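Local coordinates for tryptophan synthase alpha chain (Aquifex aeolicus, PDB 2EKC), which probably catalyses the aldol cleavage of indoleglycerol phosphate to indole and glyceraldehyde 3-phosphate in the final step of tryptophan biosynthesis, at residues D46-F52 / I95-T101; I123-I127 / V147-V151. All blocks are in the same frame, centred on the assembly; numbering follows the deposited sequence.

Interaction 1 (D46-F52 / I95-T101); sequences DILEIGF and IPFLLMT
Strands 47-51 and 97-100 are parallel neighbours in the eight-stranded TIM barrel of this TrpA-family enzyme, their axes 4.5 Å apart at closest approach and inclined by 27°. Both are extended, and the register pairs Leu48 with Phe97, Glu49 with Leu98, Ile50 with Leu99 and Gly51 with Met100. The ladder of parallel backbone hydrogen bonds runs Leu48 N to Pro96 O (3.0 Å), Leu98 N to Leu48 O (2.7 Å), Ile50 N to Leu98 O (2.8 Å), Met100 N to Ile50 O (2.8 Å) and Phe52 N to Met100 O (3.1 Å). Side chains alternate. Leu48 (t, p), Ile50 (m, t), Phe97 (m) and Leu99 (t, p) turn outward to helix 78-91 and nearby loops; Leu48 CD2 lies over one face of the Phe97 ring, and Ile50 CD1 approaches Phe97 CD2 to 4.0 Å. Glu49, Leu98 and Met100 share the inner face. There Glu49 (m, t, chi3 -34°), a predicted proton acceptor, sends its carboxylate into the barrel, while Leu98 (m, t) brings CD1 to 3.9 Å from Ile47 CG2. Met100 (t, m) leads its end away from strand 47-51. At the C-terminal end of the contact, Phe52 (chi1 t) presents its ring edge to Thr101, CD2 lying 3.2 Å from OG1. One water bridges Phe52 O (2.6 Å) and Met100 O (2.9 Å).

Interaction 2 (I123-I127 / V147-V151); sequences IDGFI and VLSFV
Segments 123-127 and 147-151 hold the two strands of a beta-alpha-beta unit of the TIM barrel, with helix 133-145 as the connection. They run parallel, end-to-end directions 30° apart, and meet most closely where Gly125 pairs with Ser149, CA to CA 4.1 Å. Two backbone hydrogen bonds join them: Ser149 N to Asp124 O (2.9 Å) and Phe126 N to Ser149 O (3.2 Å). Gly125 is almost fully extended (phi/psi -167/179), and its CA lies 3.2 Å from Ser149 O; an ideal CB there would clash with that oxygen. Three residues supply most of the buried surface. Leu148 (m, t) follows Val147, the C-prime residue, with positive phi (52°), of the Schellman motif that ends helix 133-145. Leu148 CD2 sits 3.5 Å from Ile123 O, and Leu148 CD1 3.7 Å from Phe126 CZ. Phe126 (chi1 m, chi2 -22°) starts outward, but its ring comes back toward Leu148, in a layer that also holds Met143 of helix 133-145 and Phe114. Val151 (t) points toward the other strand, its CB 3.5 Å from Phe126 O and 4.3 Å from Ile127 CG1. Here the segments are farther apart, Ile127 CA to Val151 CA being 5.8 Å, and a water fills the gap, donating to Phe126 O (2.8 Å) and accepting from Val151 N (2.8 Å).

Overall arrangement
From the N terminus, strand 47-51 is followed by the predicted catalytic Asp60 and helices 62-73 and 78-91 before strand 97-100 returns beside it, closing interaction 1. Helices 103-109 and 111-120 lead on to 123-127, and interaction 2 closes the shorter loop around helix 133-145. The two loops are in series, neither nested nor crossed. Strands 97-100 and 125-127 are themselves neighbours, so the two contacts make four consecutive barrel staves, joined at the seam by hydrogen bonds from Phe97 N to Asp124 OD2 (2.7 Å) and from Leu99 N to Gly125 O (2.9 Å). Inside the barrel, Ile127 CD1 packs 2.9 Å from OE2 of Glu49.

Interaction 1 (D46-F52 / I95-T101)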
ATOM      1  N   ASP A  46       3.420  -5.283   8.349  1.00 13.45           N
ATOM      2  CA  ASP A  46       2.186  -4.984   9.077  1.00 13.85           C
ATOM      3  C   ASP A  46       0.988  -4.749   8.170  1.00 14.30           C
ATOM      4  O   ASP A  46      -0.145  -5.071   8.526  1.00 14.08           O
ATOM      5  CB  ASP A  46       2.397  -3.758   9.956  1.00 11.10           C
ATOM      6  CG  ASP A  46       3.489  -3.974  10.980  1.00 14.15           C
ATOM      7  OD1 ASP A  46       3.293  -4.839  11.857  1.00 13.47           O
ATOM      8  OD2 ASP A  46       4.540  -3.296  10.899  1.00 13.33           O
ATOM      9  N   ILE A  47       1.246  -4.171   7.005  1.00 12.87           N
ATOM     10  CA  ILE A  47       0.196  -3.879   6.036  1.00 13.19           C
ATOM     11  C   ILE A  47       0.740  -4.234   4.665  1.00 13.21           C
ATOM     12  O   ILE A  47       1.849  -3.831   4.305  1.00 13.77           O
ATOM     13  CB  ILE A  47      -0.186  -2.384   6.055  1.00 12.97           C
ATOM     14  CG1 ILE A  47      -0.789  -2.019   7.413  1.00 10.69           C
ATOM     15  CG2 ILE A  47      -1.177  -2.079   4.924  1.00 14.91           C
ATOM     16  CD1 ILE A  47      -1.036  -0.533   7.589  1.00 14.76           C
ATOM     17  N   LEU A  48      -0.040  -4.982   3.900  1.00 13.27           N
ATOM     18  CA  LEU A  48       0.392  -5.407   2.580  1.00 13.81           C
ATOM     19  C   LEU A  48      -0.254  -4.623   1.449  1.00 13.53           C
ATOM     20  O   LEU A  48      -1.455  -4.363   1.477  1.00 15.49           O
ATOM     21  CB  LEU A  48       0.079  -6.896   2.403  1.00 14.91           C
ATOM     22  CG  LEU A  48       0.607  -7.580   1.145  1.00 17.53           C
ATOM     23  CD1 LEU A  48       2.131  -7.616   1.206  1.00 17.57           C
ATOM     24  CD2 LEU A  48       0.042  -8.990   1.043  1.00 15.20           C
ATOM     25  N   GLU A  49       0.551  -4.221   0.466  1.00 11.93           N
ATOM     26  CA  GLU A  49       0.022  -3.537  -0.707  1.00 12.58           C
ATOM     27  C   GLU A  49       0.192  -4.553  -1.834  1.00 12.98           C
ATOM     28  O   GLU A  49       1.314  -4.972  -2.142  1.00 13.84           O
ATOM     29  CB  GLU A  49       0.803  -2.269  -1.052  1.00 14.26           C
ATOM     30  CG  GLU A  49       0.819  -1.201   0.020  1.00 19.20           C
ATOM     31  CD  GLU A  49       1.317   0.131  -0.520  1.00 22.03           C
ATOM     32  OE1 GLU A  49       2.195   0.118  -1.407  1.00 21.18           O
ATOM     33  OE2 GLU A  49       0.835   1.186  -0.054  1.00 22.66           O
ATOM     34  N   ILE A  50      -0.922  -4.947  -2.437  1.00 11.76           N
ATOM     35  CA  ILE A  50      -0.924  -5.935  -3.510  1.00 10.37           C
ATOM     36  C   ILE A  50      -1.019  -5.256  -4.869  1.00 11.56           C
ATOM     37  O   ILE A  50      -2.029  -4.624  -5.179  1.00 10.40           O
ATOM     38  CB  ILE A  50      -2.119  -6.904  -3.332  1.00 12.28           C
ATOM     39  CG1 ILE A  50      -2.062  -7.539  -1.936  1.00 13.53           C
ATOM     40  CG2 ILE A  50      -2.098  -7.969  -4.420  1.00 12.08           C
ATOM     41  CD1 ILE A  50      -3.223  -8.510  -1.621  1.00 12.88           C
ATOM     42  N   GLY A  51       0.032  -5.389  -5.678  1.00 11.87           N
ATOM     43  CA  GLY A  51       0.046  -4.758  -6.989  1.00 11.87           C
ATOM     44  C   GLY A  51      -0.754  -5.473  -8.068  1.00 12.01           C
ATOM     45  O   GLY A  51      -0.551  -6.658  -8.316  1.00 11.31           O
ATOM     46  N   PHE A  52      -1.660  -4.733  -8.706  1.00 11.12           N
ATOM     47  CA  PHE A  52      -2.531  -5.235  -9.778  1.00 11.48           C
ATOM     48  C   PHE A  52      -1.916  -4.722 -11.088  1.00 12.85           C
ATOM     49  O   PHE A  52      -2.044  -3.545 -11.418  1.00 12.28           O
ATOM     50  CB  PHE A  52      -3.949  -4.671  -9.547  1.00  9.80           C
ATOM     51  CG  PHE A  52      -4.946  -4.973 -10.646  1.00  9.75           C
ATOM     52  CD1 PHE A  52      -4.705  -5.951 -11.606  1.00 11.96           C
ATOM     53  CD2 PHE A  52      -6.161  -4.285 -10.685  1.00 13.93           C
ATOM     54  CE1 PHE A  52      -5.659  -6.245 -12.589  1.00 12.11           C
ATOM     55  CE2 PHE A  52      -7.124  -4.567 -11.661  1.00 13.02           C
ATOM     56  CZ  PHE A  52      -6.873  -5.549 -12.616  1.00 15.92           C
ATOM     57  N   ILE A  95      -3.704  -9.337   8.982  1.00 18.82           N
ATOM     58  CA  ILE A  95      -2.887  -8.355   8.271  1.00 16.18           C
ATOM     59  C   ILE A  95      -3.731  -7.609   7.234  1.00 15.68           C
ATOM     60  O   ILE A  95      -4.321  -8.221   6.342  1.00 17.64           O
ATOM     61  CB  ILE A  95      -1.696  -9.021   7.528  1.00 15.80           C
ATOM     62  CG1 ILE A  95      -0.788  -9.753   8.524  1.00 14.75           C
ATOM     63  CG2 ILE A  95      -0.916  -7.961   6.738  1.00 13.55           C
ATOM     64  CD1 ILE A  95      -0.170  -8.863   9.583  1.00 15.57           C
ATOM     65  N   PRO A  96      -3.811  -6.275   7.342  1.00 15.88           N
ATOM     66  CA  PRO A  96      -4.597  -5.497   6.378  1.00 16.03           C
ATOM     67  C   PRO A  96      -4.033  -5.649   4.961  1.00 15.36           C
ATOM     68  O   PRO A  96      -2.818  -5.562   4.765  1.00 16.25           O
ATOM     69  CB  PRO A  96      -4.441  -4.063   6.885  1.00 15.50           C
ATOM     70  CG  PRO A  96      -4.220  -4.234   8.340  1.00 17.83           C
ATOM     71  CD  PRO A  96      -3.281  -5.405   8.406  1.00 15.47           C
ATOM     72  N   PHE A  97      -4.913  -5.875   3.988  1.00 14.99           N
ATOM     73  CA  PHE A  97      -4.521  -6.009   2.586  1.00 13.65           C
ATOM     74  C   PHE A  97      -5.049  -4.804   1.808  1.00 14.17           C
ATOM     75  O   PHE A  97      -6.254  -4.541   1.806  1.00 12.74           O
ATOM     76  CB  PHE A  97      -5.121  -7.273   1.950  1.00 13.75           C
ATOM     77  CG  PHE A  97      -4.474  -8.568   2.384  1.00 12.31           C
ATOM     78  CD1 PHE A  97      -3.513  -8.598   3.386  1.00 12.06           C
ATOM     79  CD2 PHE A  97      -4.860  -9.768   1.789  1.00 13.09           C
ATOM     80  CE1 PHE A  97      -2.944  -9.802   3.794  1.00 12.73           C
ATOM     81  CE2 PHE A  97      -4.301 -10.981   2.188  1.00 13.44           C
ATOM     82  CZ  PHE A  97      -3.339 -10.997   3.195  1.00 12.80           C
ATOM     83  N   LEU A  98      -4.153  -4.086   1.142  1.00 12.73           N
ATOM     84  CA  LEU A  98      -4.541  -2.925   0.343  1.00 13.11           C
ATOM     85  C   LEU A  98      -4.267  -3.232  -1.119  1.00 12.43           C
ATOM     86  O   LEU A  98      -3.125  -3.514  -1.498  1.00 15.02           O
ATOM     87  CB  LEU A  98      -3.738  -1.687   0.744  1.00 13.06           C
ATOM     88  CG  LEU A  98      -3.963  -1.069   2.118  1.00 14.04           C
ATOM     89  CD1 LEU A  98      -3.045   0.131   2.268  1.00 14.67           C
ATOM     90  CD2 LEU A  98      -5.419  -0.659   2.274  1.00 13.32           C
ATOM     91  N   LEU A  99      -5.310  -3.193  -1.939  1.00 11.41           N
ATOM     92  CA  LEU A  99      -5.148  -3.462  -3.358  1.00 10.69           C
ATOM     93  C   LEU A  99      -4.687  -2.193  -4.055  1.00 11.52           C
ATOM     94  O   LEU A  99      -5.334  -1.144  -3.944  1.00 10.27           O
ATOM     95  CB  LEU A  99      -6.468  -3.929  -3.982  1.00 10.75           C
ATOM     96  CG  LEU A  99      -6.401  -4.179  -5.494  1.00 14.30           C
ATOM     97  CD1 LEU A  99      -5.565  -5.427  -5.773  1.00 11.46           C
ATOM     98  CD2 LEU A  99      -7.803  -4.337  -6.066  1.00 11.96           C
ATOM     99  N   MET A 100      -3.561  -2.287  -4.760  1.00 11.70           N
ATOM    100  CA  MET A 100      -3.025  -1.154  -5.499  1.00 14.92           C
ATOM    101  C   MET A 100      -3.513  -1.303  -6.933  1.00 14.80           C
ATOM    102  O   MET A 100      -3.034  -2.165  -7.674  1.00 13.79           O
ATOM    103  CB  MET A 100      -1.492  -1.153  -5.463  1.00 19.01           C
ATOM    104  CG  MET A 100      -0.850   0.118  -6.031  1.00 26.89           C
ATOM    105  SD  MET A 100      -0.891   0.261  -7.845  1.00 36.43           S
ATOM    106  CE  MET A 100      -2.270   1.200  -8.095  1.00 33.11           C
ATOM    107  N   THR A 101      -4.468  -0.463  -7.318  1.00 11.46           N
ATOM    108  CA  THR A 101      -5.028  -0.526  -8.656  1.00 11.83           C
ATOM    109  C   THR A 101      -5.216   0.854  -9.273  1.00 12.73           C
ATOM    110  O   THR A 101      -5.545   1.827  -8.582  1.00 13.54           O
ATOM    111  CB  THR A 101      -6.405  -1.250  -8.652  1.00 12.76           C
ATOM    112  OG1 THR A 101      -6.963  -1.239  -9.972  1.00 16.31           O
ATOM    113  CG2 THR A 101      -7.377  -0.553  -7.710  1.00 12.67           C
TER
HETATM  114  O   HOH W   1      -4.047  -1.588 -11.654  1.00 10.87           O
HETATM  115  O   HOH W   2      -1.333  -1.529  -9.952  1.00 30.95           O

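Interaction 2 (I123-I127 / V147-V151)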
ATOM      1  N   ILE A 123      -9.676  -8.344   0.423  1.00 13.01           N
ATOM      2  CA  ILE A 123      -9.119  -6.993   0.316  1.00 12.89           C
ATOM      3  C   ILE A 123      -9.768  -6.085   1.358  1.00 13.54           C
ATOM      4  O   ILE A 123     -10.983  -6.115   1.551  1.00 14.60           O
ATOM      5  CB  ILE A 123      -9.340  -6.391  -1.097  1.00 12.48           C
ATOM      6  CG1 ILE A 123      -8.586  -7.216  -2.148  1.00 13.26           C
ATOM      7  CG2 ILE A 123      -8.868  -4.941  -1.126  1.00 11.99           C
ATOM      8  CD1 ILE A 123      -7.065  -7.219  -1.968  1.00 11.78           C
ATOM      9  N   ASP A 124      -8.953  -5.281   2.035  1.00 11.54           N
ATOM     10  CA  ASP A 124      -9.460  -4.380   3.061  1.00 12.92           C
ATOM     11  C   ASP A 124      -9.713  -2.967   2.559  1.00 13.86           C
ATOM     12  O   ASP A 124     -10.615  -2.290   3.050  1.00 13.90           O
ATOM     13  CB  ASP A 124      -8.489  -4.333   4.238  1.00 14.99           C
ATOM     14  CG  ASP A 124      -8.455  -5.632   5.001  1.00 16.32           C
ATOM     15  OD1 ASP A 124      -9.507  -6.009   5.556  1.00 16.94           O
ATOM     16  OD2 ASP A 124      -7.388  -6.274   5.036  1.00 16.06           O
ATOM     17  N   GLY A 125      -8.912  -2.524   1.593  1.00 12.24           N
ATOM     18  CA  GLY A 125      -9.080  -1.186   1.045  1.00 12.82           C
ATOM     19  C   GLY A 125      -8.295  -1.009  -0.241  1.00 13.41           C
ATOM     20  O   GLY A 125      -7.618  -1.937  -0.681  1.00 13.23           O
ATOM     21  N   PHE A 126      -8.388   0.173  -0.848  1.00 13.44           N
ATOM     22  CA  PHE A 126      -7.668   0.451  -2.091  1.00 12.19           C
ATOM     23  C   PHE A 126      -6.711   1.627  -1.977  1.00 12.84           C
ATOM     24  O   PHE A 126      -6.836   2.474  -1.097  1.00 13.72           O
ATOM     25  CB  PHE A 126      -8.618   0.831  -3.248  1.00 11.84           C
ATOM     26  CG  PHE A 126      -9.629  -0.223  -3.632  1.00 11.54           C
ATOM     27  CD1 PHE A 126      -9.434  -1.568  -3.339  1.00 13.67           C
ATOM     28  CD2 PHE A 126     -10.772   0.148  -4.348  1.00 13.14           C
ATOM     29  CE1 PHE A 126     -10.363  -2.532  -3.757  1.00 13.04           C
ATOM     30  CE2 PHE A 126     -11.703  -0.799  -4.770  1.00 11.81           C
ATOM     31  CZ  PHE A 126     -11.499  -2.147  -4.473  1.00 13.06           C
ATOM     32  N   ILE A 127      -5.757   1.660  -2.901  1.00 14.26           N
ATOM     33  CA  ILE A 127      -4.831   2.773  -3.054  1.00 13.93           C
ATOM     34  C   ILE A 127      -4.882   2.967  -4.562  1.00 14.12           C
ATOM     35  O   ILE A 127      -4.408   2.119  -5.317  1.00 14.75           O
ATOM     36  CB  ILE A 127      -3.384   2.453  -2.647  1.00 16.33           C
ATOM     37  CG1 ILE A 127      -3.266   2.406  -1.124  1.00 18.21           C
ATOM     38  CG2 ILE A 127      -2.451   3.534  -3.200  1.00 16.86           C
ATOM     39  CD1 ILE A 127      -1.863   2.139  -0.636  1.00 19.54           C
ATOM     40  N   VAL A 147     -17.768  -1.727   2.251  1.00 17.63           N
ATOM     41  CA  VAL A 147     -16.870  -1.634   3.393  1.00 18.55           C
ATOM     42  C   VAL A 147     -15.410  -1.844   3.001  1.00 18.16           C
ATOM     43  O   VAL A 147     -14.710  -2.693   3.562  1.00 15.94           O
ATOM     44  CB  VAL A 147     -17.258  -2.663   4.487  1.00 21.48           C
ATOM     45  CG1 VAL A 147     -16.533  -2.347   5.783  1.00 21.50           C
ATOM     46  CG2 VAL A 147     -18.771  -2.648   4.703  1.00 22.87           C
ATOM     47  N   LEU A 148     -14.968  -1.072   2.013  1.00 15.77           N
ATOM     48  CA  LEU A 148     -13.587  -1.100   1.546  1.00 13.51           C
ATOM     49  C   LEU A 148     -13.016   0.261   1.942  1.00 13.98           C
ATOM     50  O   LEU A 148     -13.554   1.302   1.565  1.00 12.63           O
ATOM     51  CB  LEU A 148     -13.540  -1.275   0.031  1.00 13.99           C
ATOM     52  CG  LEU A 148     -13.949  -2.659  -0.466  1.00 13.44           C
ATOM     53  CD1 LEU A 148     -14.153  -2.634  -1.968  1.00 14.11           C
ATOM     54  CD2 LEU A 148     -12.875  -3.666  -0.076  1.00 13.79           C
ATOM     55  N   SER A 149     -11.933   0.244   2.710  1.00 12.69           N
ATOM     56  CA  SER A 149     -11.317   1.464   3.208  1.00 12.52           C
ATOM     57  C   SER A 149     -10.716   2.362   2.125  1.00 14.06           C
ATOM     58  O   SER A 149      -9.892   1.930   1.322  1.00 12.42           O
ATOM     59  CB  SER A 149     -10.248   1.093   4.238  1.00 11.91           C
ATOM     60  OG  SER A 149      -9.915   2.191   5.055  1.00 14.02           O
ATOM     61  N   PHE A 150     -11.139   3.621   2.116  1.00 14.79           N
ATOM     62  CA  PHE A 150     -10.627   4.583   1.150  1.00 16.72           C
ATOM     63  C   PHE A 150      -9.373   5.246   1.726  1.00 15.69           C
ATOM     64  O   PHE A 150      -9.401   5.816   2.818  1.00 14.94           O
ATOM     65  CB  PHE A 150     -11.680   5.654   0.843  1.00 18.52           C
ATOM     66  CG  PHE A 150     -11.267   6.612  -0.234  1.00 21.52           C
ATOM     67  CD1 PHE A 150     -11.245   6.213  -1.565  1.00 23.43           C
ATOM     68  CD2 PHE A 150     -10.870   7.908   0.084  1.00 23.40           C
ATOM     69  CE1 PHE A 150     -10.832   7.093  -2.567  1.00 26.76           C
ATOM     70  CE2 PHE A 150     -10.455   8.795  -0.906  1.00 24.20           C
ATOM     71  CZ  PHE A 150     -10.436   8.388  -2.235  1.00 25.85           C
ATOM     72  N   VAL A 151      -8.276   5.163   0.985  1.00 17.06           N
ATOM     73  CA  VAL A 151      -7.010   5.737   1.423  1.00 17.51           C
ATOM     74  C   VAL A 151      -6.603   6.899   0.512  1.00 17.85           C
ATOM     75  O   VAL A 151      -6.083   6.688  -0.579  1.00 16.69           O
ATOM     76  CB  VAL A 151      -5.901   4.666   1.405  1.00 17.30           C
ATOM     77  CG1 VAL A 151      -4.582   5.269   1.869  1.00 17.27           C
ATOM     78  CG2 VAL A 151      -6.303   3.493   2.301  1.00 18.63           C
TER
HETATM   79  O   HOH W   3     -12.122  -2.504   5.139  1.00 19.38           O
HETATM   80  O   HOH W   4      -8.819   4.339  -1.627  1.00 18.65           O